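Local coordinates for protein Baccell_00875 (Bacteroides cellulosilyticus DSM 14838, PDB 5NO8) that probably acts as a polysaccharide lyase that removes the L-rhamnose caps linked to glucuronic acid on complex arabinogalactan proteins, at residues L74-V79 with D141-T146; V124-F129 with S234-V239; Q353-P358 with A365-D370. All blocks are in the same frame, centred on the assembly; numbering follows the deposited sequence.

How the contacts relate
Contacts 1 and 2 belong to the beta-rich part of the chain and touch each other, their centres about 14 Å apart: V144 of contact 1 packs against Y127 and W237 of contact 2, and strands 122-131 and 137-145 are consecutive in the chain. Both are antiparallel strand pairs, but they belong to different sheets. Contact 1 is buried and has two tyrosine rings meeting beside A143; contact 2 is partly buried, one face bearing glutamates, serines, a valine and a histidine and the other a glutamate shared by aromatic donors. Contact 3, about 45 Å from contact 1 between centres, is a buried meeting of loops after helix 338-352, held by a single bridge and a glutamine amide.

Contact 1 of 3, residues L74-V79 with D141-T146; sequences LGYFTV and DVAVYT
Two tyrosine rings, Y76 and Y145, set the character of this antiparallel strand pair. Their side chains cross at about a right angle and their ring planes are inclined at 59°, with Y145 CE1 lying at the edge of the Y76 ring, in its plane. Y145 OH comes in obliquely, 3.3 Å from Y76 CD2. Y76 holds CG between its backbone N and carbonyl carbon (chi1 55°), the crowded position, which lays the ring across its strand partner, so that Y76 CZ sits 3.4 Å from A143 CB. The far end of the ring is anchored beyond the pair, Y76 OH bonding to E201 and W203. Beneath the rings, Y76 and A143 form a hydrogen-bonded pair, Y76 N to A143 O at 3.1 Å and the return bond of A143 N to Y76 O at 3.0 Å. At the other end a water joins T78 OG1 to D141 O, while the D141 carboxylate turns to Y663 and K664. The pair lies within a mixed sheet: strand 75-81 runs between 84-90 and 137-145, and the latter continues the sheet to strands 217-221 and 225-227.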
loop_
_atom_site.group_PDB
_atom_site.type_symbol
_atom_site.label_atom_id
_atom_site.label_comp_id
_atom_site.label_asym_id
_atom_site.label_seq_id
_atom_site.Cartn_x
_atom_site.Cartn_y
_atom_site.Cartn_z
ATOM N N LEU A 74 23.329 11.948 -3.037
ATOM C CA LEU A 74 23.303 12.631 -4.295
ATOM C C LEU A 74 21.884 13.123 -4.537
ATOM O O LEU A 74 20.967 12.814 -3.773
ATOM C CB LEU A 74 23.807 11.764 -5.434
ATOM C CG LEU A 74 25.220 11.200 -5.205
ATOM C CD1 LEU A 74 25.612 10.414 -6.441
ATOM C CD2 LEU A 74 26.239 12.279 -4.846
ATOM N N GLY A 75 21.713 13.948 -5.548
ATOM C CA GLY A 75 20.378 14.516 -5.780
ATOM C C GLY A 75 20.340 15.412 -6.972
ATOM O O GLY A 75 21.231 15.371 -7.827
ATOM N N TYR A 76 19.292 16.222 -7.031
ATOM C CA TYR A 76 19.017 17.058 -8.181
ATOM C C TYR A 76 18.110 18.223 -7.843
ATOM O O TYR A 76 17.477 18.258 -6.799
ATOM C CB TYR A 76 18.395 16.205 -9.318
ATOM C CG TYR A 76 17.155 15.443 -8.899
ATOM C CD1 TYR A 76 15.912 16.048 -8.905
ATOM C CD2 TYR A 76 17.231 14.108 -8.487
ATOM C CE1 TYR A 76 14.784 15.344 -8.518
ATOM C CE2 TYR A 76 16.105 13.398 -8.071
ATOM C CZ TYR A 76 14.878 14.027 -8.112
ATOM O OH TYR A 76 13.764 13.346 -7.721
ATOM N N PHE A 77 18.074 19.196 -8.744
ATOM C CA PHE A 77 17.186 20.335 -8.612
ATOM C C PHE A 77 17.080 20.990 -9.964
ATOM O O PHE A 77 17.957 20.825 -10.833
ATOM C CB PHE A 77 17.693 21.339 -7.562
ATOM C CG PHE A 77 19.075 21.858 -7.847
ATOM C CD1 PHE A 77 19.267 22.875 -8.760
ATOM C CD2 PHE A 77 20.186 21.300 -7.239
ATOM C CE1 PHE A 77 20.543 23.354 -9.050
ATOM C CE2 PHE A 77 21.457 21.785 -7.527
ATOM C CZ PHE A 77 21.629 22.800 -8.432
ATOM N N THR A 78 15.998 21.718 -10.150
ATOM C CA THR A 78 15.823 22.546 -11.322
ATOM C C THR A 78 15.990 23.983 -10.907
ATOM O O THR A 78 15.208 24.484 -10.104
ATOM C CB THR A 78 14.456 22.289 -11.959
ATOM O OG1 THR A 78 14.392 20.920 -12.373
ATOM C CG2 THR A 78 14.222 23.208 -13.153
ATOM N N VAL A 79 16.950 24.678 -11.501
ATOM C CA VAL A 79 17.239 26.048 -11.144
ATOM C C VAL A 79 16.665 26.974 -12.211
ATOM O O VAL A 79 16.827 26.764 -13.417
ATOM C CB VAL A 79 18.727 26.310 -10.826
ATOM C CG1 VAL A 79 19.632 25.911 -11.932
ATOM C CG2 VAL A 79 18.954 27.772 -10.467
ATOM N N ASP A 141 11.642 21.080 -7.709
ATOM C CA ASP A 141 11.925 19.639 -7.760
ATOM C C ASP A 141 13.334 19.342 -7.243
ATOM O O ASP A 141 14.176 18.733 -7.914
ATOM C CB ASP A 141 11.689 19.102 -9.174
ATOM C CG ASP A 141 10.218 18.785 -9.427
ATOM O OD1 ASP A 141 9.361 19.447 -8.773
ATOM O OD2 ASP A 141 9.918 17.845 -10.217
ATOM N N VAL A 142 13.542 19.793 -6.031
ATOM C CA VAL A 142 14.792 19.606 -5.298
ATOM C C VAL A 142 14.636 18.293 -4.520
ATOM O O VAL A 142 13.667 18.133 -3.786
ATOM C CB VAL A 142 15.030 20.743 -4.282
ATOM C CG1 VAL A 142 16.381 20.555 -3.579
ATOM C CG2 VAL A 142 14.922 22.095 -4.966
ATOM N N ALA A 143 15.568 17.361 -4.696
ATOM C CA ALA A 143 15.444 16.055 -4.033
ATOM C C ALA A 143 16.789 15.436 -3.732
ATOM O O ALA A 143 17.761 15.716 -4.407
ATOM C CB ALA A 143 14.586 15.100 -4.856
ATOM N N VAL A 144 16.829 14.636 -2.661
ATOM C CA VAL A 144 18.012 13.882 -2.293
ATOM C C VAL A 144 17.655 12.405 -2.476
ATOM O O VAL A 144 16.621 11.927 -1.971
ATOM C CB VAL A 144 18.430 14.161 -0.844
ATOM C CG1 VAL A 144 19.617 13.292 -0.411
ATOM C CG2 VAL A 144 18.753 15.623 -0.649
ATOM N N TYR A 145 18.509 11.659 -3.174
ATOM C CA TYR A 145 18.318 10.214 -3.269
ATOM C C TYR A 145 18.543 9.536 -1.922
ATOM O O TYR A 145 19.532 9.804 -1.237
ATOM C CB TYR A 145 19.263 9.603 -4.297
ATOM C CG TYR A 145 19.024 10.043 -5.689
ATOM C CD1 TYR A 145 17.825 9.758 -6.329
ATOM C CD2 TYR A 145 19.997 10.724 -6.394
ATOM C CE1 TYR A 145 17.594 10.151 -7.640
ATOM C CE2 TYR A 145 19.792 11.112 -7.694
ATOM C CZ TYR A 145 18.606 10.807 -8.335
ATOM O OH TYR A 145 18.429 11.213 -9.643
ATOM N N THR A 146 17.598 8.662 -1.549
ATOM C CA THR A 146 17.675 7.860 -0.327
ATOM C C THR A 146 17.276 6.445 -0.750
ATOM O O THR A 146 16.121 6.025 -0.554
ATOM C CB THR A 146 16.777 8.403 0.805
ATOM O OG1 THR A 146 15.419 8.430 0.357
ATOM C CG2 THR A 146 17.226 9.787 1.264
HETATM O O HOH W 1 14.877 18.801 -10.626
#

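Contact 2 of 3, residues V124-F129 with S234-V239; sequences VEEYSF and SLEWHV
Strands 124-129 and 234-239 run antiparallel. The backbone groups that face each other pair at E125/W237 and Y127/L235, while V124, E126 and S128 bond to strand 110-119 and E236 to strand 187-194. E125 and W237 exchange bonds of equal length, E125 N to W237 O and W237 N to E125 O both being 3.0 Å. Y127 and L235 are joined more closely, with Y127 N only 2.7 Å from L235 O in a nearly straight bond (173° at the hydrogen).

E125 OE1 accepts from several donors. Its anti lone pair takes the indole N-H of W237, with W237 NE1 2.8 Å from E125 OE1 and the oxygen close to the ring plane. The same oxygen is met from above the carboxylate plane by the Y127 hydroxyl, which donates to it over 2.8 Å between Y127 OH and E125 OE1. W72 NE1 is a further partner, and R116 forms a salt bridge with E125 OE2, so both oxygens of this buried carboxylate are engaged; so many donors would be expected to favour its ionised form. Y127 meets the W237 face in an offset edge-to-face contact, planes at 65°, while its hydroxyl reaches the glutamate.

The other face carries E126, E236, V124 and H238. E126 and E236 lie near each other as like charges, E126 OE1 and E236 OE1 being 4.4 Å apart, while E236 OE2 is taken up by T193. V124 CG2 stands over the centre of the H238 ring in a CH-pi contact, 3.6 Å from its centroid.

Both strands are interior members of one antiparallel sheet: strand 110-119 flanks 122-131, strand 187-194 flanks 232-242, and Y127 and W237 pack against V144 of strand 137-145.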
loop_
_atom_site.group_PDB
_atom_site.type_symbol
_atom_site.label_atom_id
_atom_site.label_comp_id
_atom_site.label_asym_id
_atom_site.label_seq_id
_atom_site.Cartn_x
_atom_site.Cartn_y
_atom_site.Cartn_z
ATOM N N VAL A 124 24.113 11.706 11.692
ATOM C CA VAL A 124 23.484 12.994 11.523
ATOM C C VAL A 124 24.057 13.578 10.237
ATOM O O VAL A 124 25.263 13.671 10.092
ATOM C CB VAL A 124 23.734 13.902 12.731
ATOM C CG1 VAL A 124 23.031 15.229 12.539
ATOM C CG2 VAL A 124 23.266 13.215 14.031
ATOM N N GLU A 125 23.192 13.897 9.285
ATOM C CA GLU A 125 23.594 14.533 8.042
ATOM C C GLU A 125 22.956 15.886 7.921
ATOM O O GLU A 125 21.747 16.008 8.124
ATOM C CB GLU A 125 23.129 13.712 6.852
ATOM C CG GLU A 125 23.591 12.287 6.846
ATOM C CD GLU A 125 23.523 11.729 5.438
ATOM O OE1 GLU A 125 22.385 11.614 4.902
ATOM O OE2 GLU A 125 24.595 11.488 4.815
ATOM N N GLU A 126 23.761 16.887 7.584
ATOM C CA GLU A 126 23.281 18.246 7.362
ATOM C C GLU A 126 23.584 18.592 5.904
ATOM O O GLU A 126 24.736 18.495 5.486
ATOM C CB GLU A 126 23.987 19.177 8.330
ATOM C CG GLU A 126 23.543 20.625 8.328
ATOM C CD GLU A 126 24.466 21.499 9.184
ATOM O OE1 GLU A 126 24.895 21.081 10.289
ATOM O OE2 GLU A 126 24.786 22.601 8.720
ATOM N N TYR A 127 22.544 18.936 5.146
ATOM C CA TYR A 127 22.640 19.374 3.751
ATOM C C TYR A 127 22.365 20.876 3.744
ATOM O O TYR A 127 21.365 21.329 4.322
ATOM C CB TYR A 127 21.598 18.686 2.861
ATOM C CG TYR A 127 21.737 17.201 2.766
ATOM C CD1 TYR A 127 21.332 16.386 3.811
ATOM C CD2 TYR A 127 22.246 16.593 1.629
ATOM C CE1 TYR A 127 21.460 15.012 3.739
ATOM C CE2 TYR A 127 22.371 15.227 1.548
ATOM C CZ TYR A 127 21.997 14.433 2.618
ATOM O OH TYR A 127 22.126 13.053 2.556
ATOM N N SER A 128 23.253 21.673 3.159
ATOM C CA SER A 128 22.957 23.070 3.001
ATOM C C SER A 128 23.047 23.402 1.529
ATOM O O SER A 128 23.998 22.973 0.862
ATOM C CB SER A 128 23.893 23.928 3.828
ATOM O OG SER A 128 25.194 23.692 3.415
ATOM N N PHE A 129 22.073 24.167 1.057
ATOM C CA PHE A 129 21.980 24.595 -0.333
ATOM C C PHE A 129 22.129 26.099 -0.313
ATOM O O PHE A 129 21.295 26.787 0.281
ATOM C CB PHE A 129 20.633 24.206 -0.918
ATOM C CG PHE A 129 20.382 22.733 -0.910
ATOM C CD1 PHE A 129 19.950 22.100 0.247
ATOM C CD2 PHE A 129 20.625 21.966 -2.035
ATOM C CE1 PHE A 129 19.732 20.753 0.271
ATOM C CE2 PHE A 129 20.424 20.591 -2.012
ATOM C CZ PHE A 129 19.983 19.984 -0.853
ATOM N N SER A 234 18.730 24.771 4.769
ATOM C CA SER A 234 19.320 23.632 5.449
ATOM C C SER A 234 18.308 22.521 5.728
ATOM O O SER A 234 17.189 22.762 6.175
ATOM C CB SER A 234 19.989 24.023 6.767
ATOM O OG SER A 234 19.270 25.048 7.418
ATOM N N LEU A 235 18.753 21.307 5.473
ATOM C CA LEU A 235 18.005 20.105 5.791
ATOM C C LEU A 235 18.935 19.254 6.649
ATOM O O LEU A 235 20.090 19.039 6.284
ATOM C CB LEU A 235 17.667 19.375 4.531
ATOM C CG LEU A 235 17.118 17.957 4.660
ATOM C CD1 LEU A 235 15.686 17.987 5.144
ATOM C CD2 LEU A 235 17.263 17.205 3.351
ATOM N N GLU A 236 18.400 18.726 7.751
ATOM C CA GLU A 236 19.160 17.846 8.592
ATOM C C GLU A 236 18.290 16.640 8.946
ATOM O O GLU A 236 17.099 16.775 9.211
ATOM C CB GLU A 236 19.592 18.591 9.854
ATOM C CG GLU A 236 20.405 17.764 10.828
ATOM C CD GLU A 236 20.621 18.468 12.162
ATOM O OE1 GLU A 236 21.765 18.901 12.394
ATOM O OE2 GLU A 236 19.657 18.607 12.963
ATOM N N TRP A 237 18.888 15.468 8.985
ATOM C CA TRP A 237 18.182 14.335 9.532
ATOM C C TRP A 237 19.114 13.442 10.323
ATOM O O TRP A 237 20.333 13.546 10.175
ATOM C CB TRP A 237 17.458 13.562 8.449
ATOM C CG TRP A 237 18.281 13.067 7.255
ATOM C CD1 TRP A 237 19.488 12.433 7.271
ATOM C CD2 TRP A 237 17.893 13.131 5.881
ATOM N NE1 TRP A 237 19.884 12.125 6.005
ATOM C CE2 TRP A 237 18.921 12.538 5.127
ATOM C CE3 TRP A 237 16.764 13.605 5.221
ATOM C CZ2 TRP A 237 18.852 12.409 3.742
ATOM C CZ3 TRP A 237 16.705 13.492 3.830
ATOM C CH2 TRP A 237 17.743 12.912 3.119
ATOM N N HIS A 238 18.508 12.596 11.159
ATOM C CA HIS A 238 19.207 11.583 11.937
ATOM C C HIS A 238 18.783 10.222 11.409
ATOM O O HIS A 238 17.580 9.997 11.253
ATOM C CB HIS A 238 18.770 11.643 13.369
ATOM C CG HIS A 238 19.291 12.813 14.119
ATOM N ND1 HIS A 238 19.831 12.688 15.377
ATOM C CD2 HIS A 238 19.366 14.125 13.803
ATOM C CE1 HIS A 238 20.207 13.881 15.815
ATOM N NE2 HIS A 238 19.919 14.773 14.887
ATOM N N VAL A 239 19.761 9.350 11.142
ATOM C CA VAL A 239 19.554 7.972 10.736
ATOM C C VAL A 239 20.055 7.069 11.848
ATOM O O VAL A 239 21.149 7.267 12.364
ATOM C CB VAL A 239 20.267 7.675 9.415
ATOM C CG1 VAL A 239 20.092 6.214 9.036
ATOM C CG2 VAL A 239 19.732 8.588 8.329
#

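Contact 3 of 3, residues Q353-P358 with A365-D370; sequences QQMNNP and AYMVYD
Q353 grips the opposing loop with both its backbone and its side chain. Its carbonyl accepts the amide of M367, M367 N lying 2.8 Å from Q353 O. Its side-chain amide turns to the same residue, and Q353 NE2 donates to M367 O over 2.9 Å, the acceptor nearly in the amide plane. Two residues on, M355 N reaches A365 O at 2.9 Å, a bond which, with M367 N to Q353 O, flanks a single backbone bridge.

Side chains fill in around these bonds. The extended Q353 chain lays its amide carbon against the start of the Y369 side chain, with Q353 CD 3.4 Å from Y369 CB, and the amide and phenol planes are only 23° apart although the two chains cross at about a right angle. Q354 runs alongside Y366, pointing the same way, and its CB is 3.7 Å from Y366 CD1. M355 is bent at its second and third torsions (chi2 57°, chi3 74°), which brings its CE to 3.9 Å from M367 SD.

In form this is a single beta bridge, Q354 with Y366, closing a loop that leaves helix 338-352 and turns back into strand 369-370, the short strand lying between 375-376 and 672-677 in a four-stranded antiparallel sheet. An alanine in place of Q353 would remove the amide bond to M367 O and the packing on Y369, and would probably loosen the approach to that strand.

A second shell positions these groups. R345, from the preceding helix, bonds to Q353 OE1 and thereby fixes the turn of the amide, and F348 of the same helix meets the Y369 ring edge-to-face. The Y366 hydroxyl is bonded to S417 of helix 412-429, while M398 of helix 396-409 touches both Q353 and Y366.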
loop_
_atom_site.group_PDB
_atom_site.type_symbol
_atom_site.label_atom_id
_atom_site.label_comp_id
_atom_site.label_asym_id
_atom_site.label_seq_id
_atom_site.Cartn_x
_atom_site.Cartn_y
_atom_site.Cartn_z
ATOM N N GLN A 353 -21.663 -1.102 -15.581
ATOM C CA GLN A 353 -20.520 -2.005 -15.777
ATOM C C GLN A 353 -20.913 -3.453 -16.074
ATOM O O GLN A 353 -20.035 -4.298 -16.189
ATOM C CB GLN A 353 -19.552 -1.942 -14.585
ATOM C CG GLN A 353 -19.055 -0.526 -14.283
ATOM C CD GLN A 353 -17.806 -0.450 -13.418
ATOM O OE1 GLN A 353 -17.651 0.515 -12.656
ATOM N NE2 GLN A 353 -16.876 -1.418 -13.570
ATOM N N GLN A 354 -22.207 -3.749 -16.198
ATOM C CA GLN A 354 -22.640 -5.079 -16.646
ATOM C C GLN A 354 -22.932 -5.034 -18.151
ATOM O O GLN A 354 -23.689 -4.198 -18.624
ATOM C CB GLN A 354 -23.857 -5.597 -15.864
ATOM C CG GLN A 354 -24.164 -7.084 -16.160
ATOM C CD GLN A 354 -25.161 -7.714 -15.213
ATOM O OE1 GLN A 354 -25.049 -8.907 -14.844
ATOM N NE2 GLN A 354 -26.102 -6.911 -14.743
ATOM N N MET A 355 -22.301 -5.937 -18.902
ATOM C CA MET A 355 -22.590 -6.096 -20.328
ATOM C C MET A 355 -24.050 -6.549 -20.486
ATOM O O MET A 355 -24.412 -7.604 -19.986
ATOM C CB MET A 355 -21.664 -7.169 -20.929
ATOM C CG MET A 355 -21.879 -7.455 -22.427
ATOM S SD MET A 355 -21.719 -6.006 -23.469
ATOM C CE MET A 355 -19.934 -5.781 -23.462
ATOM N N ASN A 356 -24.864 -5.726 -21.136
ATOM C CA ASN A 356 -26.262 -6.029 -21.415
ATOM C C ASN A 356 -26.455 -5.964 -22.938
ATOM O O ASN A 356 -26.784 -4.939 -23.497
ATOM C CB ASN A 356 -27.189 -5.050 -20.676
ATOM C CG ASN A 356 -27.069 -5.161 -19.161
ATOM O OD1 ASN A 356 -26.778 -6.224 -18.607
ATOM N ND2 ASN A 356 -27.301 -4.047 -18.480
ATOM N N ASN A 357 -26.182 -7.071 -23.604
ATOM C CA ASN A 357 -26.173 -7.097 -25.069
ATOM C C ASN A 357 -26.223 -8.570 -25.403
ATOM O O ASN A 357 -25.177 -9.229 -25.433
ATOM C CB ASN A 357 -24.901 -6.413 -25.610
ATOM C CG ASN A 357 -24.766 -6.479 -27.136
ATOM O OD1 ASN A 357 -25.710 -6.785 -27.867
ATOM N ND2 ASN A 357 -23.576 -6.173 -27.618
ATOM N N PRO A 358 -27.448 -9.116 -25.574
ATOM C CA PRO A 358 -27.495 -10.481 -26.102
ATOM C C PRO A 358 -26.778 -10.442 -27.443
ATOM O O PRO A 358 -26.867 -9.435 -28.137
ATOM C CB PRO A 358 -28.999 -10.771 -26.243
ATOM C CG PRO A 358 -29.688 -9.444 -26.154
ATOM C CD PRO A 358 -28.798 -8.563 -25.331
ATOM N N ALA A 365 -21.634 -10.174 -17.930
ATOM C CA ALA A 365 -20.354 -9.998 -17.245
ATOM C C ALA A 365 -20.285 -8.615 -16.611
ATOM O O ALA A 365 -20.704 -7.650 -17.216
ATOM C CB ALA A 365 -19.190 -10.152 -18.225
ATOM N N TYR A 366 -19.695 -8.529 -15.424
ATOM C CA TYR A 366 -19.294 -7.221 -14.849
ATOM C C TYR A 366 -17.880 -6.930 -15.345
ATOM O O TYR A 366 -16.981 -7.775 -15.190
ATOM C CB TYR A 366 -19.315 -7.265 -13.334
ATOM C CG TYR A 366 -20.682 -7.587 -12.737
ATOM C CD1 TYR A 366 -21.795 -6.769 -12.996
ATOM C CD2 TYR A 366 -20.865 -8.699 -11.940
ATOM C CE1 TYR A 366 -23.044 -7.072 -12.475
ATOM C CE2 TYR A 366 -22.109 -9.000 -11.406
ATOM C CZ TYR A 366 -23.196 -8.195 -11.680
ATOM O OH TYR A 366 -24.417 -8.554 -11.126
ATOM N N MET A 367 -17.697 -5.756 -15.928
ATOM C CA MET A 367 -16.518 -5.469 -16.739
ATOM C C MET A 367 -15.775 -4.211 -16.311
ATOM O O MET A 367 -16.310 -3.361 -15.626
ATOM C CB MET A 367 -16.944 -5.392 -18.186
ATOM C CG MET A 367 -17.338 -6.785 -18.650
ATOM S SD MET A 367 -17.827 -6.810 -20.351
ATOM C CE MET A 367 -16.273 -6.368 -21.129
ATOM N N VAL A 368 -14.523 -4.139 -16.740
ATOM C CA VAL A 368 -13.703 -2.950 -16.588
ATOM C C VAL A 368 -14.399 -1.784 -17.225
ATOM O O VAL A 368 -15.017 -1.917 -18.287
ATOM C CB VAL A 368 -12.303 -3.169 -17.226
ATOM C CG1 VAL A 368 -11.455 -1.895 -17.163
ATOM C CG2 VAL A 368 -11.595 -4.303 -16.524
ATOM N N TYR A 369 -14.298 -0.615 -16.589
ATOM C CA TYR A 369 -14.980 0.571 -17.061
ATOM C C TYR A 369 -14.017 1.731 -17.126
ATOM O O TYR A 369 -13.214 1.918 -16.203
ATOM C CB TYR A 369 -16.120 0.923 -16.094
ATOM C CG TYR A 369 -17.087 1.981 -16.574
ATOM C CD1 TYR A 369 -18.185 1.640 -17.363
ATOM C CD2 TYR A 369 -16.944 3.315 -16.205
ATOM C CE1 TYR A 369 -19.085 2.600 -17.784
ATOM C CE2 TYR A 369 -17.836 4.289 -16.626
ATOM C CZ TYR A 369 -18.908 3.917 -17.419
ATOM O OH TYR A 369 -19.810 4.851 -17.824
ATOM N N ASP A 370 -14.125 2.513 -18.195
ATOM C CA ASP A 370 -13.282 3.675 -18.404
ATOM C C ASP A 370 -14.025 4.903 -17.951
ATOM O O ASP A 370 -14.990 5.331 -18.612
ATOM C CB ASP A 370 -12.887 3.787 -19.883
ATOM C CG ASP A 370 -11.887 4.920 -20.150
ATOM O OD1 ASP A 370 -11.777 5.879 -19.365
ATOM O OD2 ASP A 370 -11.178 4.839 -21.162
#